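Local coordinates for protein 2-oxoadipate dioxygenase/decarboxylase (Pseudomonas putida, PDB 6W1G) that catalyses the iron(II)- and oxygen-dependent decarboxylation and hydroxylation of 2-oxoadipate to D-2-hydroxyglutarate in D-lysine catabolism, at residues T33-V38 against L227-L232; L56-E61 against H388-A393; P247-V252 against R265-K270; F359-T364 against R449-A454. One frame throughout, in Å; residues are numbered along the deposited sequence.

Interaction 1: T33-V38 against L227-L232; sequences TLLELV and LTPRTL
Pro229, at the outer strand 226-229 of the sheet that supplies two metal ligands, His70 and His226, meets helix 29-48 through Leu34, Leu35 and Val38. The short helix and strand axes run nearly parallel, at 17° and 9.6 Å apart. Three methyl groups converge on the proline ring. Leu34 CD2 lies 3.7 Å from Pro229 CG and is almost as near to CD, Leu35 CD2 reaches Pro229 CB at 3.8 Å, and Val38 CG2 approaches Pro229 CG at 4.0 Å. The other Val38 branch, CG1, stands anti to the backbone N (chi1 169°), 3.4 Å from Arg230 O. That carbonyl is hydrogen-bonded by Asn42 ND2, about one turn beyond Val38 on helix 29-48. The Arg230 guanidinium forms salt bridges with Glu61 and Glu68, while Thr228 OG1 bonds the metal ligand Glu294. No hydrogen bond crosses between 33-38 and 227-232, so their side-chain contact is apolar and depends on the fit of three methyl groups to the proline ring.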
loop_
_atom_site.group_PDB
_atom_site.type_symbol
_atom_site.label_atom_id
_atom_site.label_comp_id
_atom_site.label_asym_id
_atom_site.label_seq_id
_atom_site.Cartn_x
_atom_site.Cartn_y
_atom_site.Cartn_z
ATOM N N THR A 33 -9.087 -1.967 17.964
ATOM C CA THR A 33 -9.451 -3.372 18.119
ATOM C C THR A 33 -8.772 -4.225 17.061
ATOM O O THR A 33 -8.232 -5.293 17.377
ATOM C CB THR A 33 -10.966 -3.460 18.028
ATOM O OG1 THR A 33 -11.534 -2.564 18.988
ATOM C CG2 THR A 33 -11.419 -4.870 18.299
ATOM N N LEU A 34 -8.809 -3.782 15.812
ATOM C CA LEU A 34 -8.122 -4.519 14.763
ATOM C C LEU A 34 -6.631 -4.671 15.047
ATOM O O LEU A 34 -6.047 -5.745 14.851
ATOM C CB LEU A 34 -8.329 -3.823 13.419
ATOM C CG LEU A 34 -7.624 -4.491 12.237
ATOM C CD1 LEU A 34 -8.192 -5.850 11.936
ATOM C CD2 LEU A 34 -7.722 -3.590 11.029
ATOM N N LEU A 35 -5.980 -3.603 15.478
ATOM C CA LEU A 35 -4.556 -3.696 15.764
ATOM C C LEU A 35 -4.242 -4.740 16.823
ATOM O O LEU A 35 -3.223 -5.445 16.736
ATOM C CB LEU A 35 -3.959 -2.367 16.198
ATOM C CG LEU A 35 -3.923 -1.254 15.173
ATOM C CD1 LEU A 35 -3.199 -0.078 15.800
ATOM C CD2 LEU A 35 -3.324 -1.653 13.915
ATOM N N GLU A 36 -5.094 -4.854 17.853
ATOM C CA GLU A 36 -4.857 -5.877 18.875
ATOM C C GLU A 36 -4.972 -7.272 18.276
ATOM O O GLU A 36 -4.174 -8.159 18.582
ATOM C CB GLU A 36 -5.866 -5.676 20.009
ATOM C CG GLU A 36 -5.623 -4.413 20.812
ATOM C CD GLU A 36 -6.657 -4.139 21.890
ATOM O OE1 GLU A 36 -7.767 -4.708 21.827
ATOM O OE2 GLU A 36 -6.351 -3.335 22.798
ATOM N N LEU A 37 -5.941 -7.464 17.393
ATOM C CA LEU A 37 -6.119 -8.756 16.745
ATOM C C LEU A 37 -4.943 -9.072 15.828
ATOM O O LEU A 37 -4.461 -10.194 15.800
ATOM C CB LEU A 37 -7.425 -8.721 15.980
ATOM C CG LEU A 37 -7.881 -10.031 15.360
ATOM C CD1 LEU A 37 -8.134 -11.119 16.434
ATOM C CD2 LEU A 37 -9.144 -9.749 14.577
ATOM N N VAL A 38 -4.446 -8.075 15.102
ATOM C CA VAL A 38 -3.306 -8.274 14.206
ATOM C C VAL A 38 -2.082 -8.711 14.985
ATOM O O VAL A 38 -1.356 -9.629 14.578
ATOM C CB VAL A 38 -3.034 -7.002 13.392
ATOM C CG1 VAL A 38 -1.689 -7.106 12.648
ATOM C CG2 VAL A 38 -4.165 -6.738 12.395
ATOM N N LEU A 227 -6.785 3.157 7.034
ATOM C CA LEU A 227 -5.422 2.893 7.449
ATOM C C LEU A 227 -5.332 1.399 7.709
ATOM O O LEU A 227 -6.061 0.892 8.567
ATOM C CB LEU A 227 -5.152 3.665 8.715
ATOM C CG LEU A 227 -3.812 4.016 9.105
ATOM C CD1 LEU A 227 -2.822 4.425 8.199
ATOM C CD2 LEU A 227 -3.694 4.683 10.398
ATOM N N THR A 228 -4.458 0.722 6.976
ATOM C CA THR A 228 -4.464 -0.743 6.887
ATOM C C THR A 228 -3.200 -1.299 7.502
ATOM O O THR A 228 -2.094 -1.015 6.998
ATOM C CB THR A 228 -4.536 -1.164 5.416
ATOM O OG1 THR A 228 -5.715 -0.576 4.877
ATOM C CG2 THR A 228 -4.560 -2.666 5.291
ATOM N N PRO A 229 -3.334 -2.093 8.564
ATOM C CA PRO A 229 -2.180 -2.807 9.115
ATOM C C PRO A 229 -1.918 -4.071 8.324
ATOM O O PRO A 229 -2.766 -4.564 7.581
ATOM C CB PRO A 229 -2.611 -3.139 10.545
ATOM C CG PRO A 229 -4.066 -3.296 10.454
ATOM C CD PRO A 229 -4.565 -2.383 9.344
ATOM N N ARG A 230 -0.719 -4.611 8.520
ATOM C CA ARG A 230 -0.263 -5.815 7.854
ATOM C C ARG A 230 -0.339 -7.018 8.791
ATOM O O ARG A 230 0.248 -7.019 9.876
ATOM C CB ARG A 230 1.185 -5.658 7.372
ATOM C CG ARG A 230 1.728 -6.908 6.723
ATOM C CD ARG A 230 3.169 -6.724 6.270
ATOM N NE ARG A 230 3.700 -7.963 5.766
ATOM C CZ ARG A 230 4.969 -8.182 5.416
ATOM N NH1 ARG A 230 5.881 -7.216 5.529
ATOM N NH2 ARG A 230 5.335 -9.361 4.960
ATOM N N THR A 231 -1.094 -8.033 8.369
ATOM C CA THR A 231 -1.103 -9.303 9.067
ATOM C C THR A 231 -0.334 -10.348 8.283
ATOM O O THR A 231 -0.279 -10.322 7.063
ATOM C CB THR A 231 -2.540 -9.790 9.339
ATOM O OG1 THR A 231 -2.527 -10.990 10.117
ATOM C CG2 THR A 231 -3.333 -10.069 8.095
ATOM N N LEU A 232 0.195 -11.323 9.030
ATOM C CA LEU A 232 0.825 -12.490 8.418
ATOM C C LEU A 232 -0.183 -13.558 7.982
ATOM O O LEU A 232 0.192 -14.501 7.318
ATOM C CB LEU A 232 1.822 -13.117 9.397
ATOM C CG LEU A 232 2.982 -12.209 9.779
ATOM C CD1 LEU A 232 3.896 -12.914 10.786
ATOM C CD2 LEU A 232 3.770 -11.733 8.570
#

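Interaction 2: L56-E61 against H388-A393; sequences LRWTGE and HVHFEA
Trp58 and His390 form an offset stack in which the indole five-membered ring and the imidazole have centroids 3.8 Å apart and planes inclined by only 15°. The closest atoms are Trp58 NE1 and His390 CD2, at 3.2 Å, each over the other ring's face and displaced toward its rim. Although Trp58 NE1 is also close to His390 NE2, the angle is too poor for a hydrogen bond, so the pair meets through its faces. His390 CB extends the overlap, sitting 4.0 Å from the centroid of the indole six-membered ring in a CH-pi contact. Beside the stack, Thr59 CG2 touches Glu392 CB at 3.9 Å.

The next shell orients the imidazole. His390 NE2 donates to Glu392 OE2 at 2.7 Å, with an N-H...O angle of 173°; the carboxylate oxygen is nearly in the ring plane, while the donor stands 40° out of the carboxylate plane. A bend at chi2 turns Glu392 CD back toward the imidazole. On the opposite indole face lies Arg57 NH2. Thr59 OG1 donates to Glu61 OE2, and a water donates to both Glu61 OE2 and Ala393 O. The bond from Glu61 N to Thr59 OG1 forms an ST turn at the end of helix 50-59. Through the Trp58-His390 stack and the Thr59-Glu392 contact, the last turn of this helix packs against strand 389-393 of a two-stranded antiparallel sheet.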
loop_
_atom_site.group_PDB
_atom_site.type_symbol
_atom_site.label_atom_id
_atom_site.label_comp_id
_atom_site.label_asym_id
_atom_site.label_seq_id
_atom_site.Cartn_x
_atom_site.Cartn_y
_atom_site.Cartn_z
ATOM N N LEU A 56 11.086 -13.862 7.654
ATOM C CA LEU A 56 11.040 -12.482 8.093
ATOM C C LEU A 56 12.337 -12.043 8.753
ATOM O O LEU A 56 12.698 -10.853 8.706
ATOM C CB LEU A 56 9.849 -12.292 9.042
ATOM C CG LEU A 56 8.478 -12.580 8.474
ATOM C CD1 LEU A 56 7.462 -12.708 9.566
ATOM C CD2 LEU A 56 8.041 -11.481 7.492
ATOM N N ARG A 57 13.078 -12.968 9.359
ATOM C CA ARG A 57 14.396 -12.648 9.882
ATOM C C ARG A 57 15.399 -12.389 8.754
ATOM O O ARG A 57 16.090 -11.375 8.775
ATOM C CB ARG A 57 14.901 -13.795 10.769
ATOM C CG ARG A 57 16.236 -13.519 11.379
ATOM C CD ARG A 57 16.875 -14.695 12.093
ATOM N NE ARG A 57 17.268 -15.787 11.218
ATOM C CZ ARG A 57 18.370 -15.808 10.477
ATOM N NH1 ARG A 57 19.229 -14.782 10.460
ATOM N NH2 ARG A 57 18.606 -16.873 9.744
ATOM N N TRP A 58 15.440 -13.261 7.743
ATOM C CA TRP A 58 16.387 -13.081 6.645
ATOM C C TRP A 58 16.230 -11.708 6.037
ATOM O O TRP A 58 17.218 -11.049 5.707
ATOM C CB TRP A 58 16.207 -14.133 5.550
ATOM C CG TRP A 58 16.805 -15.450 5.876
ATOM C CD1 TRP A 58 16.159 -16.601 6.160
ATOM C CD2 TRP A 58 18.211 -15.766 5.932
ATOM N NE1 TRP A 58 17.047 -17.639 6.411
ATOM C CE2 TRP A 58 18.313 -17.124 6.285
ATOM C CE3 TRP A 58 19.377 -15.031 5.727
ATOM C CZ2 TRP A 58 19.555 -17.765 6.428
ATOM C CZ3 TRP A 58 20.596 -15.662 5.868
ATOM C CH2 TRP A 58 20.665 -16.991 6.219
ATOM N N THR A 59 14.993 -11.307 5.757
ATOM C CA THR A 59 14.760 -10.095 4.985
ATOM C C THR A 59 14.724 -8.844 5.842
ATOM O O THR A 59 14.648 -7.745 5.301
ATOM C CB THR A 59 13.433 -10.202 4.251
ATOM O OG1 THR A 59 12.402 -10.261 5.223
ATOM C CG2 THR A 59 13.367 -11.391 3.308
ATOM N N GLY A 60 14.747 -9.007 7.151
ATOM C CA GLY A 60 14.614 -7.921 8.075
ATOM C C GLY A 60 13.203 -7.442 8.279
ATOM O O GLY A 60 12.986 -6.549 9.121
ATOM N N GLU A 61 12.222 -8.011 7.579
ATOM C CA GLU A 61 10.860 -7.560 7.756
ATOM C C GLU A 61 10.346 -7.771 9.172
ATOM O O GLU A 61 9.398 -7.075 9.589
ATOM C CB GLU A 61 9.934 -8.305 6.791
ATOM C CG GLU A 61 10.102 -7.919 5.344
ATOM C CD GLU A 61 9.320 -8.898 4.491
ATOM O OE1 GLU A 61 8.079 -8.736 4.406
ATOM O OE2 GLU A 61 9.965 -9.833 3.956
ATOM N N HIS A 388 25.201 -22.222 1.063
ATOM C CA HIS A 388 25.986 -20.994 1.249
ATOM C C HIS A 388 25.187 -19.728 1.029
ATOM O O HIS A 388 25.611 -18.659 1.478
ATOM C CB HIS A 388 27.173 -21.001 0.296
ATOM C CG HIS A 388 28.179 -22.031 0.609
ATOM N ND1 HIS A 388 29.512 -21.829 0.403
ATOM C CD2 HIS A 388 28.065 -23.273 1.121
ATOM C CE1 HIS A 388 30.181 -22.917 0.700
ATOM N NE2 HIS A 388 29.337 -23.819 1.119
ATOM N N VAL A 389 24.097 -19.809 0.272
ATOM C CA VAL A 389 23.219 -18.698 -0.083
ATOM C C VAL A 389 21.794 -19.137 0.225
ATOM O O VAL A 389 21.414 -20.254 -0.123
ATOM C CB VAL A 389 23.361 -18.355 -1.569
ATOM C CG1 VAL A 389 22.314 -17.300 -2.025
ATOM C CG2 VAL A 389 24.746 -17.815 -1.831
ATOM N N HIS A 390 21.022 -18.260 0.843
ATOM C CA HIS A 390 19.609 -18.493 1.104
ATOM C C HIS A 390 18.798 -17.409 0.390
ATOM O O HIS A 390 19.232 -16.274 0.331
ATOM C CB HIS A 390 19.377 -18.359 2.626
ATOM C CG HIS A 390 17.982 -18.638 3.035
ATOM N ND1 HIS A 390 17.523 -19.910 3.255
ATOM C CD2 HIS A 390 16.926 -17.816 3.189
ATOM C CE1 HIS A 390 16.236 -19.856 3.583
ATOM N NE2 HIS A 390 15.842 -18.595 3.510
ATOM N N PHE A 391 17.646 -17.771 -0.155
ATOM C CA PHE A 391 16.777 -16.815 -0.807
ATOM C C PHE A 391 15.385 -16.789 -0.199
ATOM O O PHE A 391 14.876 -17.801 0.295
ATOM C CB PHE A 391 16.730 -17.028 -2.329
ATOM C CG PHE A 391 16.113 -18.329 -2.771
ATOM C CD1 PHE A 391 14.759 -18.444 -3.050
ATOM C CD2 PHE A 391 16.871 -19.440 -2.957
ATOM C CE1 PHE A 391 14.240 -19.661 -3.507
ATOM C CE2 PHE A 391 16.326 -20.647 -3.376
ATOM C CZ PHE A 391 15.012 -20.738 -3.647
ATOM N N GLU A 392 14.778 -15.614 -0.250
ATOM C CA GLU A 392 13.380 -15.427 0.114
ATOM C C GLU A 392 12.754 -14.492 -0.891
ATOM O O GLU A 392 13.448 -13.655 -1.475
ATOM C CB GLU A 392 13.190 -14.843 1.511
ATOM C CG GLU A 392 13.652 -15.713 2.699
ATOM C CD GLU A 392 12.836 -16.991 2.927
ATOM O OE1 GLU A 392 11.741 -17.152 2.351
ATOM O OE2 GLU A 392 13.317 -17.814 3.752
ATOM N N ALA A 393 11.441 -14.591 -1.070
ATOM C CA ALA A 393 10.792 -13.646 -1.953
ATOM C C ALA A 393 10.908 -12.221 -1.427
ATOM O O ALA A 393 10.909 -11.967 -0.222
ATOM C CB ALA A 393 9.324 -14.005 -2.135
HETATM O O HOH W 1 11.054 -9.627 1.414
#

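Interaction 3: P247-V252 against R265-K270; sequences PPKAVV and RQTSFK
Two direct hydrogen bonds join Lys249 to the strand. Lys249 N donates to Ser268 O at 3.0 Å, and Thr267 OG1 donates to Lys249 O at 2.9 Å, tilted 22° from the carbonyl plane. Thr267 OG1 is anti to its own backbone N (chi1 -170°), which places the hydroxyl against the loop. Pro248 CA adds a CA-H...O contact to Ser268 O, already engaged by Lys249 N. Water provides two further links: one molecule joins Pro247 O to Lys270 N, another Val252 O to Arg265 NH2.

The apolar contact is that of Pro248 CB with Thr267 CG2, at 3.8 Å. Separately, Val252 CG1 makes a van der Waals contact over one face of the Arg265 guanidinium, 3.7 Å from NH2. Asp235 forms a salt bridge with Arg265 NH1. An alanine at Thr267 would lose OG1 and CG2, and would probably leave Lys249 O without this donor and open a gap beside Pro248 CB.

The loop is thus fastened alongside strand 264-275, part of a two-stranded antiparallel sheet with 288-298, which carries Glu294. The strand that holds the loop also carries Gln266, bonded to Glu253, with its side chain about 5 Å from the nickel ion of the metal site.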
loop_
_atom_site.group_PDB
_atom_site.type_symbol
_atom_site.label_atom_id
_atom_site.label_comp_id
_atom_site.label_asym_id
_atom_site.label_seq_id
_atom_site.Cartn_x
_atom_site.Cartn_y
_atom_site.Cartn_z
ATOM N N PRO A 247 -17.287 -7.647 11.124
ATOM C CA PRO A 247 -17.370 -8.764 10.178
ATOM C C PRO A 247 -16.905 -8.289 8.823
ATOM O O PRO A 247 -17.441 -7.297 8.285
ATOM C CB PRO A 247 -18.859 -9.115 10.146
ATOM C CG PRO A 247 -19.537 -7.923 10.625
ATOM C CD PRO A 247 -18.607 -7.273 11.629
ATOM N N PRO A 248 -15.941 -8.957 8.230
ATOM C CA PRO A 248 -15.445 -8.455 6.954
ATOM C C PRO A 248 -16.226 -9.080 5.818
ATOM O O PRO A 248 -16.994 -10.025 5.989
ATOM C CB PRO A 248 -14.013 -8.971 6.917
ATOM C CG PRO A 248 -14.092 -10.298 7.626
ATOM C CD PRO A 248 -15.091 -10.043 8.756
ATOM N N LYS A 249 -15.997 -8.530 4.641
ATOM C CA LYS A 249 -16.456 -9.182 3.439
ATOM C C LYS A 249 -15.837 -10.565 3.346
ATOM O O LYS A 249 -14.624 -10.748 3.546
ATOM C CB LYS A 249 -16.055 -8.321 2.248
ATOM C CG LYS A 249 -16.719 -6.934 2.201
ATOM C CD LYS A 249 -18.194 -6.973 1.909
ATOM C CE LYS A 249 -18.618 -5.635 1.283
ATOM N NZ LYS A 249 -19.922 -5.147 1.800
ATOM N N ALA A 250 -16.674 -11.558 3.079
ATOM C CA ALA A 250 -16.174 -12.914 2.897
ATOM C C ALA A 250 -15.286 -13.039 1.669
ATOM O O ALA A 250 -14.352 -13.837 1.680
ATOM C CB ALA A 250 -17.340 -13.875 2.748
ATOM N N VAL A 251 -15.570 -12.292 0.603
ATOM C CA VAL A 251 -14.689 -12.280 -0.552
ATOM C C VAL A 251 -13.393 -11.570 -0.187
ATOM O O VAL A 251 -13.381 -10.412 0.232
ATOM C CB VAL A 251 -15.362 -11.572 -1.727
ATOM C CG1 VAL A 251 -14.385 -11.368 -2.856
ATOM C CG2 VAL A 251 -16.572 -12.348 -2.221
ATOM N N VAL A 252 -12.281 -12.250 -0.358
ATOM C CA VAL A 252 -10.970 -11.671 -0.147
ATOM C C VAL A 252 -10.404 -11.333 -1.513
ATOM O O VAL A 252 -10.331 -12.209 -2.394
ATOM C CB VAL A 252 -10.071 -12.654 0.623
ATOM C CG1 VAL A 252 -8.667 -12.093 0.756
ATOM C CG2 VAL A 252 -10.664 -12.962 1.984
ATOM N N ARG A 265 -3.266 -9.886 -0.295
ATOM C CA ARG A 265 -4.659 -10.223 -0.093
ATOM C C ARG A 265 -5.257 -9.177 0.826
ATOM O O ARG A 265 -4.568 -8.660 1.713
ATOM C CB ARG A 265 -4.805 -11.573 0.554
ATOM C CG ARG A 265 -4.157 -12.699 -0.231
ATOM C CD ARG A 265 -4.401 -14.077 0.391
ATOM N NE ARG A 265 -5.754 -14.517 0.075
ATOM C CZ ARG A 265 -6.483 -15.362 0.794
ATOM N NH1 ARG A 265 -6.008 -15.878 1.908
ATOM N NH2 ARG A 265 -7.706 -15.695 0.369
ATOM N N GLN A 266 -6.522 -8.808 0.591
ATOM C CA GLN A 266 -7.142 -7.761 1.393
ATOM C C GLN A 266 -8.651 -7.974 1.523
ATOM O O GLN A 266 -9.296 -8.576 0.649
ATOM C CB GLN A 266 -6.917 -6.372 0.804
ATOM C CG GLN A 266 -7.526 -6.192 -0.563
ATOM C CD GLN A 266 -7.176 -4.879 -1.290
ATOM O OE1 GLN A 266 -6.050 -4.338 -1.209
ATOM N NE2 GLN A 266 -8.151 -4.383 -2.037
ATOM N N THR A 267 -9.205 -7.484 2.627
ATOM C CA THR A 267 -10.663 -7.422 2.752
ATOM C C THR A 267 -10.989 -6.205 3.611
ATOM O O THR A 267 -10.103 -5.536 4.150
ATOM C CB THR A 267 -11.311 -8.737 3.242
ATOM O OG1 THR A 267 -12.725 -8.627 3.098
ATOM C CG2 THR A 267 -10.950 -9.053 4.641
ATOM N N SER A 268 -12.271 -5.902 3.699
ATOM C CA SER A 268 -12.763 -4.657 4.269
ATOM C C SER A 268 -13.887 -4.929 5.259
ATOM O O SER A 268 -14.461 -6.029 5.315
ATOM C CB SER A 268 -13.264 -3.688 3.159
ATOM O OG SER A 268 -14.375 -4.286 2.502
ATOM N N PHE A 269 -14.168 -3.898 6.052
ATOM C CA PHE A 269 -15.239 -3.983 7.049
ATOM C C PHE A 269 -15.737 -2.581 7.335
ATOM O O PHE A 269 -15.039 -1.587 7.116
ATOM C CB PHE A 269 -14.716 -4.641 8.327
ATOM C CG PHE A 269 -13.555 -3.953 8.980
ATOM C CD1 PHE A 269 -12.242 -4.234 8.608
ATOM C CD2 PHE A 269 -13.764 -3.019 9.985
ATOM C CE1 PHE A 269 -11.195 -3.586 9.213
ATOM C CE2 PHE A 269 -12.725 -2.385 10.589
ATOM C CZ PHE A 269 -11.432 -2.676 10.210
ATOM N N LYS A 270 -16.905 -2.500 7.911
ATOM C CA LYS A 270 -17.436 -1.224 8.343
ATOM C C LYS A 270 -16.823 -0.892 9.693
ATOM O O LYS A 270 -16.923 -1.667 10.640
ATOM C CB LYS A 270 -18.957 -1.277 8.458
ATOM C CG LYS A 270 -19.566 0.099 8.788
ATOM C CD LYS A 270 -21.084 0.127 8.729
ATOM C CE LYS A 270 -21.680 1.483 9.122
ATOM N NZ LYS A 270 -23.150 1.420 9.062
HETATM O O HOH W 2 -18.343 -4.817 8.564
HETATM O O HOH W 3 -8.422 -14.287 -1.988
#

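Interaction 4: F359-T364 against R449-A454; sequences FRYFAT and RRSLQA
Tyr361 and Leu452 lie side by side, their side chains pointing the same way, with Leu452 CD2 over one face of the phenol ring. That methyl is 3.8 Å from the ring centroid and 27° off its normal, a CH-pi contact offset toward CG and CD1, each 3.5 Å away. Ser451 OG approaches the same ring at its edge, near the plane. Ser451 OG sits between its own backbone N and carbonyl carbon (chi1 78°), which directs the hydroxyl to the strand, where it accepts from Tyr361 N at 3.0 Å with an angle of 163°. Ser451 OG also bonds Glu448 O, while a water donates to both Tyr361 O and Ser451 O. Arg352 NE bonds Tyr361 OH at the far end of the ring. An alanine in place of Tyr361 would probably open a gap where the ring lay against Leu452 CD2 and leave Arg352 NE without its phenol partner. The serine hydroxyl and water thus tie the backbone N and O of one strand residue to helix 440-458, complementing the apolar ring contact.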
loop_
_atom_site.group_PDB
_atom_site.type_symbol
_atom_site.label_atom_id
_atom_site.label_comp_id
_atom_site.label_asym_id
_atom_site.label_seq_id
_atom_site.Cartn_x
_atom_site.Cartn_y
_atom_site.Cartn_z
ATOM N N PHE A 359 13.241 -11.896 -5.843
ATOM C CA PHE A 359 13.861 -12.501 -4.663
ATOM C C PHE A 359 14.946 -11.630 -4.107
ATOM O O PHE A 359 15.555 -10.833 -4.801
ATOM C CB PHE A 359 14.416 -13.893 -5.020
ATOM C CG PHE A 359 13.326 -14.894 -5.284
ATOM C CD1 PHE A 359 12.700 -15.011 -6.528
ATOM C CD2 PHE A 359 12.833 -15.654 -4.222
ATOM C CE1 PHE A 359 11.606 -15.864 -6.677
ATOM C CE2 PHE A 359 11.765 -16.521 -4.393
ATOM C CZ PHE A 359 11.146 -16.611 -5.591
ATOM N N ARG A 360 15.244 -11.831 -2.838
ATOM C CA ARG A 360 16.514 -11.383 -2.256
ATOM C C ARG A 360 17.308 -12.590 -1.802
ATOM O O ARG A 360 16.764 -13.579 -1.316
ATOM C CB ARG A 360 16.265 -10.424 -1.067
ATOM C CG ARG A 360 15.605 -9.141 -1.483
ATOM C CD ARG A 360 15.271 -8.261 -0.236
ATOM N NE ARG A 360 16.474 -7.661 0.293
ATOM C CZ ARG A 360 16.657 -7.353 1.560
ATOM N NH1 ARG A 360 15.716 -7.535 2.454
ATOM N NH2 ARG A 360 17.827 -6.842 1.929
ATOM N N TYR A 361 18.602 -12.461 -1.968
ATOM C CA TYR A 361 19.583 -13.488 -1.719
ATOM C C TYR A 361 20.485 -13.046 -0.585
ATOM O O TYR A 361 20.881 -11.883 -0.539
ATOM C CB TYR A 361 20.420 -13.718 -2.982
ATOM C CG TYR A 361 19.583 -14.266 -4.122
ATOM C CD1 TYR A 361 18.842 -13.414 -4.961
ATOM C CD2 TYR A 361 19.485 -15.606 -4.352
ATOM C CE1 TYR A 361 18.085 -13.882 -5.995
ATOM C CE2 TYR A 361 18.706 -16.116 -5.375
ATOM C CZ TYR A 361 17.993 -15.255 -6.183
ATOM O OH TYR A 361 17.253 -15.772 -7.182
ATOM N N PHE A 362 20.865 -13.980 0.293
ATOM C CA PHE A 362 21.633 -13.693 1.490
ATOM C C PHE A 362 22.741 -14.720 1.696
ATOM O O PHE A 362 22.525 -15.918 1.559
ATOM C CB PHE A 362 20.719 -13.708 2.716
ATOM C CG PHE A 362 19.553 -12.764 2.585
ATOM C CD1 PHE A 362 19.693 -11.402 2.797
ATOM C CD2 PHE A 362 18.310 -13.229 2.174
ATOM C CE1 PHE A 362 18.634 -10.540 2.635
ATOM C CE2 PHE A 362 17.253 -12.346 2.005
ATOM C CZ PHE A 362 17.407 -11.018 2.237
ATOM N N ALA A 363 23.913 -14.233 2.113
ATOM C CA ALA A 363 24.961 -15.131 2.561
ATOM C C ALA A 363 24.559 -15.789 3.872
ATOM O O ALA A 363 24.136 -15.115 4.811
ATOM C CB ALA A 363 26.228 -14.310 2.772
ATOM N N THR A 364 24.734 -17.088 3.962
ATOM C CA THR A 364 24.447 -17.810 5.181
ATOM C C THR A 364 25.672 -17.875 6.083
ATOM O O THR A 364 26.796 -17.583 5.697
ATOM C CB THR A 364 23.978 -19.228 4.884
ATOM O OG1 THR A 364 25.096 -19.926 4.373
ATOM C CG2 THR A 364 22.828 -19.275 3.898
ATOM N N ARG A 449 18.881 -7.204 -7.464
ATOM C CA ARG A 449 20.262 -7.069 -7.885
ATOM C C ARG A 449 21.159 -6.624 -6.745
ATOM O O ARG A 449 22.280 -7.136 -6.600
ATOM C CB ARG A 449 20.331 -6.094 -9.054
ATOM C CG ARG A 449 21.707 -5.842 -9.590
ATOM C CD ARG A 449 21.694 -5.417 -11.088
ATOM N NE ARG A 449 20.652 -4.492 -11.462
ATOM C CZ ARG A 449 20.844 -3.279 -11.977
ATOM N NH1 ARG A 449 22.066 -2.794 -12.198
ATOM N NH2 ARG A 449 19.790 -2.553 -12.267
ATOM N N ARG A 450 20.721 -5.639 -5.958
ATOM C CA ARG A 450 21.550 -5.198 -4.837
ATOM C C ARG A 450 21.794 -6.350 -3.882
ATOM O O ARG A 450 22.883 -6.481 -3.322
ATOM C CB ARG A 450 20.876 -4.045 -4.105
ATOM C CG ARG A 450 20.985 -2.714 -4.891
ATOM C CD ARG A 450 20.619 -1.508 -3.998
ATOM N NE ARG A 450 19.194 -1.571 -3.723
ATOM C CZ ARG A 450 18.221 -0.962 -4.440
ATOM N NH1 ARG A 450 18.484 -0.158 -5.437
ATOM N NH2 ARG A 450 17.001 -1.177 -4.146
ATOM N N SER A 451 20.786 -7.220 -3.660
ATOM C CA SER A 451 21.011 -8.318 -2.730
ATOM C C SER A 451 22.071 -9.269 -3.265
ATOM O O SER A 451 22.911 -9.770 -2.494
ATOM C CB SER A 451 19.711 -9.081 -2.402
ATOM O OG SER A 451 19.295 -9.974 -3.417
ATOM N N LEU A 452 22.054 -9.538 -4.565
ATOM C CA LEU A 452 23.035 -10.452 -5.130
ATOM C C LEU A 452 24.433 -9.852 -5.050
ATOM O O LEU A 452 25.408 -10.556 -4.778
ATOM C CB LEU A 452 22.645 -10.785 -6.576
ATOM C CG LEU A 452 21.505 -11.766 -6.711
ATOM C CD1 LEU A 452 20.857 -11.637 -8.064
ATOM C CD2 LEU A 452 21.971 -13.168 -6.456
ATOM N N GLN A 453 24.549 -8.558 -5.282
ATOM C CA GLN A 453 25.859 -7.906 -5.192
ATOM C C GLN A 453 26.384 -7.952 -3.770
ATOM O O GLN A 453 27.571 -8.191 -3.542
ATOM C CB GLN A 453 25.738 -6.475 -5.676
ATOM C CG GLN A 453 25.480 -6.412 -7.141
ATOM C CD GLN A 453 25.383 -5.004 -7.633
ATOM O OE1 GLN A 453 25.224 -4.062 -6.846
ATOM N NE2 GLN A 453 25.492 -4.826 -8.939
ATOM N N ALA A 454 25.524 -7.703 -2.794
ATOM C CA ALA A 454 25.937 -7.749 -1.398
ATOM C C ALA A 454 26.338 -9.161 -1.000
ATOM O O ALA A 454 27.294 -9.357 -0.232
ATOM C CB ALA A 454 24.813 -7.213 -0.494
HETATM O O HOH W 4 22.453 -9.960 0.346
#

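Overall arrangement
Interactions 1 and 3 both lie near the metal site: the side chain of Pro229 is about 9 Å from the nickel ion, and that of Gln266 is nearer still. Their centres are 13 Å apart, and Leu34 CD2 packs against Phe269 CZ at 3.9 Å. Interactions 2 and 4 lie away from the annotated sites, with centres 9 Å apart, and share the sheet of strands 359-363 and 389-393; Phe362 N and His390 O probably hydrogen-bond at 2.8 Å. Interaction 1 touches interaction 2 through the Arg230 NH2 to Glu61 OE1 salt bridge (2.9 Å), although their centres are 23 Å apart. Interactions 3 and 4 do not touch; their nearest atoms are about 17 Å apart.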